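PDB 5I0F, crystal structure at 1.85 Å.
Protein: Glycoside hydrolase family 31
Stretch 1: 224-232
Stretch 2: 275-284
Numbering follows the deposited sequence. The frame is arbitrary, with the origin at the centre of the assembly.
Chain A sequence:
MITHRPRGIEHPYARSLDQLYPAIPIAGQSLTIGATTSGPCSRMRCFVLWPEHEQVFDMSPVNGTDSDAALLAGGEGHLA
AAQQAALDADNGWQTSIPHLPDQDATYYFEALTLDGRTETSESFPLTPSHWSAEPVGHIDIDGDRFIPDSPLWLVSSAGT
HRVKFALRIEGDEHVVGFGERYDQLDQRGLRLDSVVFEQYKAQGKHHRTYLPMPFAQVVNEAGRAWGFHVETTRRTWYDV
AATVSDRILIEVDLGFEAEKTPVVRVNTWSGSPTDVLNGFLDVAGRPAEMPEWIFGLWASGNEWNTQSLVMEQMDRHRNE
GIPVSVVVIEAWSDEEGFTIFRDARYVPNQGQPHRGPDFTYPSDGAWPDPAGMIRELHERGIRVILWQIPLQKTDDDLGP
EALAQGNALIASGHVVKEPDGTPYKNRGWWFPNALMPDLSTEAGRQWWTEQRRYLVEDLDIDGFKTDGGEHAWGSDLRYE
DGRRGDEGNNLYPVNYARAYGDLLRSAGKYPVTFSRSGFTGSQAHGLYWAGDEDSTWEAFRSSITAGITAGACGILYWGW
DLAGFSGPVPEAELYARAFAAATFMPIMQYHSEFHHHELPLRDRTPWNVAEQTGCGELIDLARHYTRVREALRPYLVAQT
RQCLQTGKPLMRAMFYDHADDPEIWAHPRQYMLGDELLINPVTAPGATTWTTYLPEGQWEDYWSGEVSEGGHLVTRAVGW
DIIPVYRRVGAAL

Stretch 1 224-232: RAWGFHVET
Stretch 2 275-284: DVLNGFLDVA

A β-strand that includes Ala225 to His229 lies along an α-helix (275-284, begun earlier in the chain), the two running in nearly the same N-to-C direction: their axes cross at -22° and approach to 8.0 Å. The strand is extended, with phi from -159° to -137° over Ala225-His229 and psi of 115° to 173°; the helix keeps phi/psi near -60°/-45°, drifting to -87°/-44° at Val283. Its i to i+4 bonds include Phe280 N to Val276 O (3.1 Å) and Ala284 N to Phe280 O (2.8 Å), while Val283 N to Gly279 O (3.4 Å) is weak.

The register sets Gly227 against Val276 (CA to CA 6.0 Å), His229 against Phe280 (CA to CA 7.3 Å) and Glu231 against Val283 (CA to CA 9.1 Å), so the elements diverge toward their C-terminal ends. No hydrogen bond crosses between them; packing over 298 Å² of summed buried surface makes the contact.

Strand alternation directs the CB atoms of Ala225 and His229 toward the helix and those of Trp226 and Phe228, both chi1 p, away from it. Where the backbones are closest, small residues leave room for Val276. With chi1 t (172°), this valine spreads its methyls along the strand: CG2 lies 3.9 Å from Ala225 CB and 3.8 Å from Trp226 CA, while CG1 rests 3.8 Å from Gly227 CA. A CB on Gly227 would point at the helix and fall 2.5 Å from Val276 CG1, a clash, so the bare CA fits this place.

As the gap widens, larger side chains fill it. His229 (chi1 t, 165°; chi2 -138°) reaches across to the helix. Phe280 leaves its backbone sideways, but chi1 t (-177°) and chi2 50° bring its ring end nearer, placing CE1 over one face of the imidazole, 3.7 Å from His229 CG. The pair is edge-to-face, the edge of Phe280 toward the face of His229, with centroids 5.0 Å apart and planes at 68°. Val283, chi1 t (168°), meets the imidazole at its edge, near the ring plane: CG1 is 3.7 Å from His229 CE1. The buried histidine thus packs one ring face against Phe280 and its edge against Val283, while its ND1 is hydrogen-bonded elsewhere in the structure.

At the exposed end, Glu231 starts sideways and extends through chi1 t (-158°) and chi2 t (174°), bringing OE2 to 4.0 Å from Val283 CG1; the same oxygen is hydrogen-bonded elsewhere in the structure. Here the aliphatic valine borders a carboxylate at the margin of the packing.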

ATOM      1  N   ARG A 224     -17.572  18.070 -17.046  1.00 33.67           N
ATOM      2  CA  ARG A 224     -17.036  18.983 -16.051  1.00 33.82           C
ATOM      3  C   ARG A 224     -16.738  18.201 -14.792  1.00 31.36           C
ATOM      4  O   ARG A 224     -17.362  17.170 -14.531  1.00 30.78           O
ATOM      5  CB  ARG A 224     -17.999  20.129 -15.781  1.00 36.64           C
ATOM      6  CG  ARG A 224     -18.375  20.936 -17.029  1.00 40.41           C
ATOM      7  CD  ARG A 224     -17.193  21.303 -17.944  1.00 42.94           C
ATOM      8  NE  ARG A 224     -16.291  22.308 -17.363  1.00 46.56           N
ATOM      9  CZ  ARG A 224     -15.136  22.716 -17.907  1.00 48.81           C
ATOM     10  NH1 ARG A 224     -14.671  22.195 -19.048  1.00 50.21           N
ATOM     11  NH2 ARG A 224     -14.422  23.653 -17.296  1.00 49.80           N
ATOM     12  N   ALA A 225     -15.754  18.694 -14.040  1.00 28.96           N
ATOM     13  CA  ALA A 225     -15.279  18.026 -12.855  1.00 27.11           C
ATOM     14  C   ALA A 225     -15.062  19.003 -11.731  1.00 26.25           C
ATOM     15  O   ALA A 225     -14.788  20.201 -11.947  1.00 26.41           O
ATOM     16  CB  ALA A 225     -13.978  17.297 -13.144  1.00 26.47           C
ATOM     17  N   TRP A 226     -15.174  18.475 -10.526  1.00 25.28           N
ATOM     18  CA  TRP A 226     -14.662  19.154  -9.346  1.00 25.24           C
ATOM     19  C   TRP A 226     -13.969  18.124  -8.458  1.00 24.42           C
ATOM     20  O   TRP A 226     -14.012  16.931  -8.737  1.00 24.58           O
ATOM     21  CB  TRP A 226     -15.767  19.904  -8.604  1.00 25.74           C
ATOM     22  CG  TRP A 226     -16.867  19.059  -8.094  1.00 25.61           C
ATOM     23  CD1 TRP A 226     -17.930  18.578  -8.807  1.00 25.97           C
ATOM     24  CD2 TRP A 226     -17.058  18.623  -6.747  1.00 25.10           C
ATOM     25  NE1 TRP A 226     -18.757  17.855  -7.986  1.00 25.94           N
ATOM     26  CE2 TRP A 226     -18.245  17.860  -6.719  1.00 25.15           C
ATOM     27  CE3 TRP A 226     -16.324  18.770  -5.561  1.00 25.25           C
ATOM     28  CZ2 TRP A 226     -18.714  17.252  -5.551  1.00 24.80           C
ATOM     29  CZ3 TRP A 226     -16.808  18.174  -4.400  1.00 24.43           C
ATOM     30  CH2 TRP A 226     -17.986  17.430  -4.403  1.00 24.16           C
ATOM     31  N   GLY A 227     -13.309  18.565  -7.409  1.00 23.85           N
ATOM     32  CA  GLY A 227     -12.632  17.593  -6.542  1.00 22.84           C
ATOM     33  C   GLY A 227     -12.385  18.171  -5.184  1.00 22.39           C
ATOM     34  O   GLY A 227     -12.556  19.380  -4.970  1.00 22.29           O
ATOM     35  N   PHE A 228     -11.990  17.302  -4.268  1.00 21.30           N
ATOM     36  CA  PHE A 228     -11.736  17.712  -2.902  1.00 21.56           C
ATOM     37  C   PHE A 228     -10.600  16.907  -2.302  1.00 20.77           C
ATOM     38  O   PHE A 228     -10.373  15.764  -2.689  1.00 19.37           O
ATOM     39  CB  PHE A 228     -12.988  17.562  -2.054  1.00 21.82           C
ATOM     40  CG  PHE A 228     -13.494  16.160  -1.958  1.00 22.26           C
ATOM     41  CD1 PHE A 228     -14.360  15.645  -2.939  1.00 23.00           C
ATOM     42  CD2 PHE A 228     -13.153  15.356  -0.869  1.00 22.45           C
ATOM     43  CE1 PHE A 228     -14.822  14.347  -2.861  1.00 23.04           C
ATOM     44  CE2 PHE A 228     -13.621  14.051  -0.790  1.00 22.73           C
ATOM     45  CZ  PHE A 228     -14.455  13.545  -1.787  1.00 22.56           C
ATOM     46  N   HIS A 229      -9.921  17.525  -1.344  1.00 20.93           N
ATOM     47  CA  HIS A 229      -8.799  16.920  -0.658  1.00 20.65           C
ATOM     48  C   HIS A 229      -8.867  17.364   0.775  1.00 20.68           C
ATOM     49  O   HIS A 229      -8.735  18.548   1.057  1.00 21.10           O
ATOM     50  CB  HIS A 229      -7.482  17.327  -1.319  1.00 21.03           C
ATOM     51  CG  HIS A 229      -6.258  17.059  -0.488  1.00 21.35           C
ATOM     52  ND1 HIS A 229      -5.225  17.959  -0.393  1.00 21.71           N
ATOM     53  CD2 HIS A 229      -5.909  16.003   0.287  1.00 21.43           C
ATOM     54  CE1 HIS A 229      -4.284  17.469   0.390  1.00 22.39           C
ATOM     55  NE2 HIS A 229      -4.670  16.276   0.811  1.00 21.80           N
ATOM     56  N   VAL A 230      -9.086  16.423   1.684  1.00 20.42           N
ATOM     57  CA  VAL A 230      -9.064  16.749   3.093  1.00 20.89           C
ATOM     58  C   VAL A 230      -7.567  16.820   3.444  1.00 21.45           C
ATOM     59  O   VAL A 230      -6.878  15.819   3.361  1.00 19.87           O
ATOM     60  CB  VAL A 230      -9.792  15.696   3.956  1.00 21.04           C
ATOM     61  CG1 VAL A 230      -9.862  16.144   5.419  1.00 21.50           C
ATOM     62  CG2 VAL A 230     -11.194  15.417   3.419  1.00 21.01           C
ATOM     63  N   GLU A 231      -7.074  18.006   3.801  1.00 22.56           N
ATOM     64  CA  GLU A 231      -5.636  18.215   3.997  1.00 24.42           C
ATOM     65  C   GLU A 231      -5.199  17.763   5.384  1.00 24.06           C
ATOM     66  O   GLU A 231      -5.057  18.550   6.313  1.00 24.01           O
ATOM     67  CB  GLU A 231      -5.192  19.667   3.710  1.00 26.80           C
ATOM     68  CG  GLU A 231      -3.686  19.739   3.387  1.00 28.76           C
ATOM     69  CD  GLU A 231      -3.220  21.114   2.948  1.00 31.47           C
ATOM     70  OE1 GLU A 231      -2.280  21.646   3.556  1.00 36.17           O
ATOM     71  OE2 GLU A 231      -3.779  21.689   2.012  1.00 32.05           O
ATOM     72  N   THR A 232      -4.991  16.454   5.495  1.00 23.09           N
ATOM     73  CA  THR A 232      -4.651  15.813   6.748  1.00 22.57           C
ATOM     74  C   THR A 232      -3.939  14.503   6.433  1.00 22.12           C
ATOM     75  O   THR A 232      -4.156  13.940   5.349  1.00 21.39           O
ATOM     76  CB  THR A 232      -5.902  15.511   7.590  1.00 22.62           C
ATOM     77  OG1 THR A 232      -5.499  14.999   8.869  1.00 23.03           O
ATOM     78  CG2 THR A 232      -6.829  14.469   6.921  1.00 22.32           C
ATOM     79  N   ASP A 275      -7.707  19.674 -14.958  1.00 26.50           N
ATOM     80  CA  ASP A 275      -7.579  20.842 -14.061  1.00 26.90           C
ATOM     81  C   ASP A 275      -7.624  20.401 -12.587  1.00 25.67           C
ATOM     82  O   ASP A 275      -6.844  20.865 -11.754  1.00 24.76           O
ATOM     83  CB  ASP A 275      -8.701  21.879 -14.287  1.00 28.42           C
ATOM     84  CG  ASP A 275      -8.619  22.602 -15.641  1.00 30.20           C
ATOM     85  OD1 ASP A 275      -7.522  22.718 -16.214  1.00 30.95           O
ATOM     86  OD2 ASP A 275      -9.676  23.066 -16.129  1.00 30.77           O
ATOM     87  N   VAL A 276      -8.555  19.512 -12.276  1.00 24.89           N
ATOM     88  CA  VAL A 276      -8.752  19.055 -10.895  1.00 24.35           C
ATOM     89  C   VAL A 276      -7.557  18.262 -10.387  1.00 23.88           C
ATOM     90  O   VAL A 276      -7.009  18.544  -9.290  1.00 23.36           O
ATOM     91  CB  VAL A 276     -10.041  18.224 -10.753  1.00 24.19           C
ATOM     92  CG1 VAL A 276     -10.146  17.593  -9.364  1.00 23.83           C
ATOM     93  CG2 VAL A 276     -11.250  19.102 -11.040  1.00 24.80           C
ATOM     94  N   LEU A 277      -7.128  17.283 -11.177  1.00 23.60           N
ATOM     95  CA  LEU A 277      -5.963  16.495 -10.791  1.00 23.25           C
ATOM     96  C   LEU A 277      -4.733  17.383 -10.656  1.00 23.56           C
ATOM     97  O   LEU A 277      -3.999  17.249  -9.665  1.00 23.65           O
ATOM     98  CB  LEU A 277      -5.718  15.308 -11.728  1.00 23.46           C
ATOM     99  CG  LEU A 277      -4.508  14.407 -11.435  1.00 23.15           C
ATOM    100  CD1 LEU A 277      -4.578  13.768 -10.048  1.00 22.90           C
ATOM    101  CD2 LEU A 277      -4.427  13.328 -12.507  1.00 23.26           C
ATOM    102  N   ASN A 278      -4.542  18.345 -11.560  1.00 23.98           N
ATOM    103  CA  ASN A 278      -3.436  19.296 -11.399  1.00 24.97           C
ATOM    104  C   ASN A 278      -3.495  20.132 -10.133  1.00 24.46           C
ATOM    105  O   ASN A 278      -2.461  20.434  -9.536  1.00 25.01           O
ATOM    106  CB  ASN A 278      -3.305  20.227 -12.599  1.00 26.69           C
ATOM    107  CG  ASN A 278      -2.442  19.638 -13.666  1.00 27.50           C
ATOM    108  OD1 ASN A 278      -1.219  19.540 -13.517  1.00 28.61           O
ATOM    109  ND2 ASN A 278      -3.059  19.236 -14.743  1.00 28.75           N
ATOM    110  N   GLY A 279      -4.698  20.510  -9.729  1.00 23.93           N
ATOM    111  CA  GLY A 279      -4.873  21.212  -8.466  1.00 24.02           C
ATOM    112  C   GLY A 279      -4.327  20.393  -7.317  1.00 23.30           C
ATOM    113  O   GLY A 279      -3.551  20.893  -6.485  1.00 23.27           O
ATOM    114  N   PHE A 280      -4.735  19.133  -7.273  1.00 22.69           N
ATOM    115  CA  PHE A 280      -4.256  18.202  -6.251  1.00 21.86           C
ATOM    116  C   PHE A 280      -2.734  18.010  -6.295  1.00 21.80           C
ATOM    117  O   PHE A 280      -2.048  18.123  -5.261  1.00 21.29           O
ATOM    118  CB  PHE A 280      -5.007  16.879  -6.363  1.00 21.22           C
ATOM    119  CG  PHE A 280      -4.623  15.864  -5.297  1.00 20.40           C
ATOM    120  CD1 PHE A 280      -4.596  16.212  -3.945  1.00 20.17           C
ATOM    121  CD2 PHE A 280      -4.290  14.561  -5.654  1.00 20.31           C
ATOM    122  CE1 PHE A 280      -4.230  15.280  -2.973  1.00 19.85           C
ATOM    123  CE2 PHE A 280      -3.945  13.619  -4.685  1.00 19.54           C
ATOM    124  CZ  PHE A 280      -3.914  13.984  -3.340  1.00 19.69           C
ATOM    125  N   LEU A 281      -2.193  17.823  -7.490  1.00 21.92           N
ATOM    126  CA  LEU A 281      -0.739  17.687  -7.650  1.00 23.12           C
ATOM    127  C   LEU A 281       0.068  18.911  -7.184  1.00 23.80           C
ATOM    128  O   LEU A 281       1.174  18.752  -6.628  1.00 22.92           O
ATOM    129  CB  LEU A 281      -0.383  17.356  -9.108  1.00 24.11           C
ATOM    130  CG  LEU A 281      -0.902  16.009  -9.607  1.00 24.30           C
ATOM    131  CD1 LEU A 281      -0.379  15.762 -11.018  1.00 24.87           C
ATOM    132  CD2 LEU A 281      -0.523  14.865  -8.693  1.00 24.55           C
ATOM    133  N   ASP A 282      -0.469  20.112  -7.401  1.00 24.15           N
ATOM    134  CA  ASP A 282       0.134  21.320  -6.871  1.00 25.94           C
ATOM    135  C   ASP A 282       0.288  21.286  -5.338  1.00 25.53           C
ATOM    136  O   ASP A 282       1.253  21.828  -4.823  1.00 26.01           O
ATOM    137  CB  ASP A 282      -0.655  22.578  -7.274  1.00 27.74           C
ATOM    138  CG  ASP A 282      -0.444  22.970  -8.727  1.00 29.23           C
ATOM    139  OD1 ASP A 282       0.587  22.578  -9.327  1.00 30.72           O
ATOM    140  OD2 ASP A 282      -1.317  23.690  -9.256  1.00 30.53           O
ATOM    141  N   VAL A 283      -0.645  20.645  -4.643  1.00 24.19           N
ATOM    142  CA  VAL A 283      -0.604  20.515  -3.192  1.00 24.72           C
ATOM    143  C   VAL A 283       0.213  19.285  -2.741  1.00 24.24           C
ATOM    144  O   VAL A 283       1.038  19.371  -1.814  1.00 24.03           O
ATOM    145  CB  VAL A 283      -2.049  20.474  -2.646  1.00 25.63           C
ATOM    146  CG1 VAL A 283      -2.105  20.057  -1.184  1.00 26.20           C
ATOM    147  CG2 VAL A 283      -2.699  21.836  -2.830  1.00 26.55           C
ATOM    148  N   ALA A 284       0.000  18.157  -3.411  1.00 23.42           N
ATOM    149  CA  ALA A 284       0.598  16.880  -3.013  1.00 22.90           C
ATOM    150  C   ALA A 284       2.058  16.714  -3.404  1.00 22.89           C
ATOM    151  O   ALA A 284       2.819  16.187  -2.623  1.00 22.95           O
ATOM    152  CB  ALA A 284      -0.214  15.723  -3.554  1.00 22.63           C
TER